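Local coordinates for kcn28 (PDB 6J31), which belongs to the GT-B fold superfamily, with a C-terminal domain of the erythromycin biosynthesis protein CIII-like family, at residues 96-108 / 116-129. Sequence-based numbering, arbitrary orientation.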
# COMPACT_ATOMS: atom_id res chain seq x y z
N TYR A 96 -13.32 -4.97 23.03
CA TYR A 96 -13.30 -3.60 23.52
C TYR A 96 -14.52 -3.21 24.35
O TYR A 96 -14.59 -2.07 24.81
CB TYR A 96 -13.17 -2.63 22.34
CG TYR A 96 -11.78 -2.60 21.73
CD1 TYR A 96 -10.74 -1.94 22.37
CD2 TYR A 96 -11.52 -3.24 20.53
CE1 TYR A 96 -9.48 -1.91 21.81
CE2 TYR A 96 -10.26 -3.21 19.97
CZ TYR A 96 -9.24 -2.55 20.61
OH TYR A 96 -7.98 -2.52 20.06
N GLU A 97 -15.45 -4.14 24.60
CA GLU A 97 -16.71 -3.80 25.26
C GLU A 97 -16.47 -3.14 26.61
O GLU A 97 -17.12 -2.15 26.95
CB GLU A 97 -17.56 -5.05 25.45
CG GLU A 97 -18.82 -4.85 26.26
CD GLU A 97 -19.85 -4.00 25.55
OE1 GLU A 97 -20.16 -4.31 24.37
OE2 GLU A 97 -20.36 -3.04 26.16
N GLU A 98 -15.54 -3.68 27.39
CA GLU A 98 -15.24 -3.22 28.73
C GLU A 98 -13.98 -2.36 28.78
O GLU A 98 -13.54 -1.98 29.87
CB GLU A 98 -15.07 -4.43 29.65
CG GLU A 98 -16.22 -5.43 29.61
CD GLU A 98 -17.24 -5.26 30.72
OE1 GLU A 98 -18.23 -4.52 30.52
OE2 GLU A 98 -17.06 -5.88 31.78
N ASP A 99 -13.38 -2.08 27.63
CA ASP A 99 -12.12 -1.35 27.53
C ASP A 99 -12.17 -0.40 26.34
O ASP A 99 -11.30 -0.40 25.47
CB ASP A 99 -10.95 -2.32 27.40
CG ASP A 99 -9.64 -1.73 27.87
OD1 ASP A 99 -9.64 -0.61 28.41
OD2 ASP A 99 -8.59 -2.39 27.69
N ARG A 100 -13.21 0.43 26.29
CA ARG A 100 -13.47 1.21 25.09
C ARG A 100 -12.41 2.29 24.90
O ARG A 100 -12.04 2.98 25.86
CB ARG A 100 -14.86 1.83 25.17
CG ARG A 100 -15.95 0.79 25.30
CD ARG A 100 -17.33 1.42 25.27
NE ARG A 100 -18.38 0.41 25.34
CZ ARG A 100 -19.66 0.67 25.15
NH1 ARG A 100 -20.05 1.91 24.86
NH2 ARG A 100 -20.56 -0.30 25.23
N PRO A 101 -11.92 2.48 23.68
CA PRO A 101 -10.86 3.46 23.44
C PRO A 101 -11.42 4.86 23.26
O PRO A 101 -12.62 5.08 23.08
CB PRO A 101 -10.21 2.95 22.16
CG PRO A 101 -11.37 2.36 21.40
CD PRO A 101 -12.28 1.74 22.45
N ASP A 102 -10.51 5.84 23.35
CA ASP A 102 -10.87 7.23 23.09
C ASP A 102 -11.06 7.50 21.60
O ASP A 102 -11.82 8.40 21.23
CB ASP A 102 -9.81 8.16 23.67
CG ASP A 102 -9.76 8.10 25.18
OD1 ASP A 102 -10.83 8.25 25.80
OD2 ASP A 102 -8.66 7.89 25.74
N VAL A 103 -10.37 6.75 20.75
CA VAL A 103 -10.52 6.91 19.31
C VAL A 103 -10.18 5.58 18.65
O VAL A 103 -9.33 4.82 19.13
CB VAL A 103 -9.63 8.06 18.78
CG1 VAL A 103 -8.17 7.79 19.09
CG2 VAL A 103 -9.83 8.26 17.29
N PHE A 104 -10.86 5.29 17.54
CA PHE A 104 -10.59 4.12 16.72
C PHE A 104 -9.84 4.57 15.47
O PHE A 104 -10.34 5.39 14.70
CB PHE A 104 -11.89 3.42 16.31
CG PHE A 104 -12.34 2.37 17.27
CD1 PHE A 104 -11.65 1.17 17.37
CD2 PHE A 104 -13.46 2.56 18.06
CE1 PHE A 104 -12.06 0.18 18.24
CE2 PHE A 104 -13.88 1.57 18.94
CZ PHE A 104 -13.18 0.39 19.03
N LEU A 105 -8.64 4.03 15.27
CA LEU A 105 -7.91 4.15 14.02
C LEU A 105 -8.09 2.85 13.25
O LEU A 105 -7.96 1.77 13.83
CB LEU A 105 -6.42 4.40 14.25
CG LEU A 105 -5.97 5.56 15.15
CD1 LEU A 105 -4.44 5.69 15.10
CD2 LEU A 105 -6.65 6.87 14.78
N TYR A 106 -8.40 2.94 11.96
CA TYR A 106 -8.64 1.72 11.21
C TYR A 106 -8.14 1.83 9.77
O TYR A 106 -8.36 2.83 9.10
CB TYR A 106 -10.14 1.36 11.22
CG TYR A 106 -11.03 2.37 10.52
CD1 TYR A 106 -11.43 3.54 11.15
CD2 TYR A 106 -11.49 2.13 9.23
CE1 TYR A 106 -12.25 4.45 10.51
CE2 TYR A 106 -12.31 3.03 8.59
CZ TYR A 106 -12.68 4.19 9.23
OH TYR A 106 -13.50 5.07 8.57
N ASP A 107 -7.50 0.76 9.31
CA ASP A 107 -7.14 0.62 7.92
C ASP A 107 -8.41 0.57 7.06
O ASP A 107 -9.51 0.33 7.56
CB ASP A 107 -6.32 -0.66 7.73
CG ASP A 107 -6.05 -0.97 6.28
OD1 ASP A 107 -5.14 -0.36 5.70
OD2 ASP A 107 -6.79 -1.80 5.72
N VAL A 108 -8.24 0.81 5.75
CA VAL A 108 -9.38 0.87 4.83
C VAL A 108 -10.21 -0.41 4.90
O VAL A 108 -11.44 -0.36 4.83
CB VAL A 108 -8.89 1.12 3.39
CG1 VAL A 108 -10.07 1.29 2.43
CG2 VAL A 108 -8.00 2.33 3.33
N LEU A 116 -18.37 -0.05 14.80
CA LEU A 116 -18.27 -0.14 16.25
C LEU A 116 -18.17 1.25 16.87
O LEU A 116 -18.83 1.54 17.87
CB LEU A 116 -17.05 -0.99 16.60
CG LEU A 116 -17.04 -1.86 17.86
CD1 LEU A 116 -15.65 -1.94 18.49
CD2 LEU A 116 -18.10 -1.43 18.86
N ALA A 117 -17.37 2.13 16.25
CA ALA A 117 -17.23 3.49 16.77
C ALA A 117 -18.55 4.24 16.71
O ALA A 117 -18.86 5.02 17.61
CB ALA A 117 -16.14 4.23 15.98
N MET A 118 -19.33 4.03 15.65
CA MET A 118 -20.63 4.67 15.56
C MET A 118 -21.58 4.18 16.65
O MET A 118 -22.33 4.97 17.23
CB MET A 118 -21.22 4.44 14.17
CG MET A 118 -20.55 5.29 13.09
SD MET A 118 -20.84 4.70 11.41
CE MET A 118 -22.48 5.36 11.11
N ASN A 119 -21.53 2.87 16.96
CA ASN A 119 -22.38 2.32 18.01
C ASN A 119 -22.09 2.96 19.37
O ASN A 119 -23.01 3.23 20.15
CB ASN A 119 -22.20 0.81 18.10
CG ASN A 119 -22.82 0.05 16.93
OD1 ASN A 119 -23.66 0.57 16.21
ND2 ASN A 119 -22.39 -1.20 16.75
N TRP A 120 -20.81 3.20 19.66
CA TRP A 120 -20.38 3.65 20.98
C TRP A 120 -20.14 5.15 21.07
O TRP A 120 -19.68 5.63 22.11
CB TRP A 120 -19.11 2.91 21.40
CG TRP A 120 -19.30 1.45 21.63
CD1 TRP A 120 -20.49 0.78 21.77
CD2 TRP A 120 -18.27 0.47 21.79
NE1 TRP A 120 -20.26 -0.55 22.00
CE2 TRP A 120 -18.90 -0.77 22.02
CE3 TRP A 120 -16.88 0.52 21.76
CZ2 TRP A 120 -18.18 -1.95 22.21
CZ3 TRP A 120 -16.17 -0.65 21.95
CH2 TRP A 120 -16.82 -1.87 22.17
N GLY A 121 -20.45 5.90 20.02
CA GLY A 121 -20.21 7.33 20.02
C GLY A 121 -18.75 7.70 20.22
O GLY A 121 -18.44 8.67 20.92
N ILE A 122 -17.85 6.95 19.59
CA ILE A 122 -16.42 7.19 19.69
C ILE A 122 -15.95 7.70 18.33
O ILE A 122 -16.40 7.19 17.30
CB ILE A 122 -15.68 5.91 20.12
CG1 ILE A 122 -16.24 5.39 21.44
CG2 ILE A 122 -14.19 6.16 20.29
CD1 ILE A 122 -15.63 4.09 21.89
N PRO A 123 -15.10 8.72 18.28
CA PRO A 123 -14.58 9.18 16.98
C PRO A 123 -13.67 8.13 16.35
O PRO A 123 -13.00 7.36 17.04
CB PRO A 123 -13.80 10.46 17.33
CG PRO A 123 -13.56 10.40 18.80
CD PRO A 123 -14.66 9.57 19.40
N SER A 124 -13.68 8.10 15.01
CA SER A 124 -12.88 7.18 14.22
C SER A 124 -12.13 7.93 13.13
O SER A 124 -12.59 8.96 12.62
CB SER A 124 -13.76 6.09 13.59
OG SER A 124 -14.61 6.62 12.58
N ILE A 125 -10.94 7.43 12.80
CA ILE A 125 -10.09 7.99 11.75
C ILE A 125 -9.62 6.85 10.85
O ILE A 125 -8.99 5.90 11.33
CB ILE A 125 -8.88 8.75 12.32
CG1 ILE A 125 -9.33 9.82 13.30
CG2 ILE A 125 -8.05 9.34 11.18
CD1 ILE A 125 -8.19 10.40 14.10
N GLN A 126 -9.89 6.96 9.56
CA GLN A 126 -9.39 5.98 8.61
C GLN A 126 -7.91 6.22 8.33
O GLN A 126 -7.46 7.37 8.22
CB GLN A 126 -10.18 6.04 7.31
CG GLN A 126 -9.74 5.04 6.26
CD GLN A 126 -10.16 5.45 4.86
OE1 GLN A 126 -9.66 6.43 4.32
NE2 GLN A 126 -11.10 4.71 4.29
N ILE A 127 -7.15 5.13 8.22
CA ILE A 127 -5.75 5.17 7.82
C ILE A 127 -5.67 4.48 6.46
O ILE A 127 -5.78 3.25 6.38
CB ILE A 127 -4.84 4.48 8.85
CG1 ILE A 127 -5.15 4.97 10.26
CG2 ILE A 127 -3.37 4.74 8.52
CD1 ILE A 127 -4.73 6.40 10.53
N SER A 128 -5.50 5.26 5.40
CA SER A 128 -5.50 4.71 4.04
C SER A 128 -4.08 4.50 3.56
O SER A 128 -3.32 5.47 3.47
CB SER A 128 -6.24 5.64 3.09
OG SER A 128 -6.14 5.17 1.76
N PRO A 129 -3.68 3.27 3.22
CA PRO A 129 -2.30 3.04 2.76
C PRO A 129 -2.05 3.41 1.31
O PRO A 129 -0.88 3.42 0.89
CB PRO A 129 -2.13 1.53 2.96
CG PRO A 129 -3.51 0.99 2.72
CD PRO A 129 -4.45 2.01 3.32
O HOH W 1 -21.61 -3.14 22.69
O HOH W 2 -18.95 4.22 24.53
O HOH W 3 -14.29 7.46 9.92
O HOH W 4 -3.32 1.20 6.68
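Arg100 lies flat on the indole of Trp120, guanidinium and ring planes only 7° apart. Arg100 CZ sits 3.3 Å from the centroid of the Trp120 five-membered ring, a cation-pi contact over the face. The Arg100 side chain is extended from CG to NE, which lays CD over the six-membered ring as a CH-pi contact. Glu97 fixes the guanidinium from the side: Arg100 NE bonds to Glu97 O, and Arg100 NH2 forms a salt bridge to Glu97 OE2 at 2.9 Å. Two waters close the group: one accepts from Trp120 NE1 and donates to Glu97 OE1, the other accepts from Arg100 NH1 and donates to Trp120 O. Leu116 CD2 packs on the opposite face of the indole.

Strands 103-107 and 124-128 run parallel, joined by four backbone hydrogen bonds, the first to Pro123 just ahead of strand 124-128. Phe104 N bonds to Pro123 O at 3.0 Å, and Ile125 N to Phe104 O at 2.9 Å. Tyr106 N then meets Ile125 O, and Ile127 N meets Tyr106 O.

Tyr106 has CG between its backbone N and carbonyl carbon (chi1 64°). This swings the ring across the neighbouring strand, where one face takes Gln126 CA, 3.9 Å from the Tyr106 ring centroid. A water bridges Tyr106 OH and Ser124 OG. Phe104, on the same sheet face, packs its CZ on Leu116 CD1 at 3.4 Å and its CD2 on Ala117 CB. On the other face Leu105 CD2 lies beside Ile125 CB. Val108 CG2 packs on Pro129 CD at 3.6 Å, and the Val108 side chain also touches the bound (2E,2'E)-3,3'-(1,2-phenylene)di(prop-2-enoic acid).

The whole is a beta-alpha-beta unit of a Rossmann-like domain: the last part of helix 112-120, residues 116-120, runs antiparallel to strand 103-107. Strand 6-10 flanks strand 103-107 on its other edge, strand 185-187 is the next strand across the sheet beyond 124-128, and helix 74-96 packs against Leu116 and Trp120.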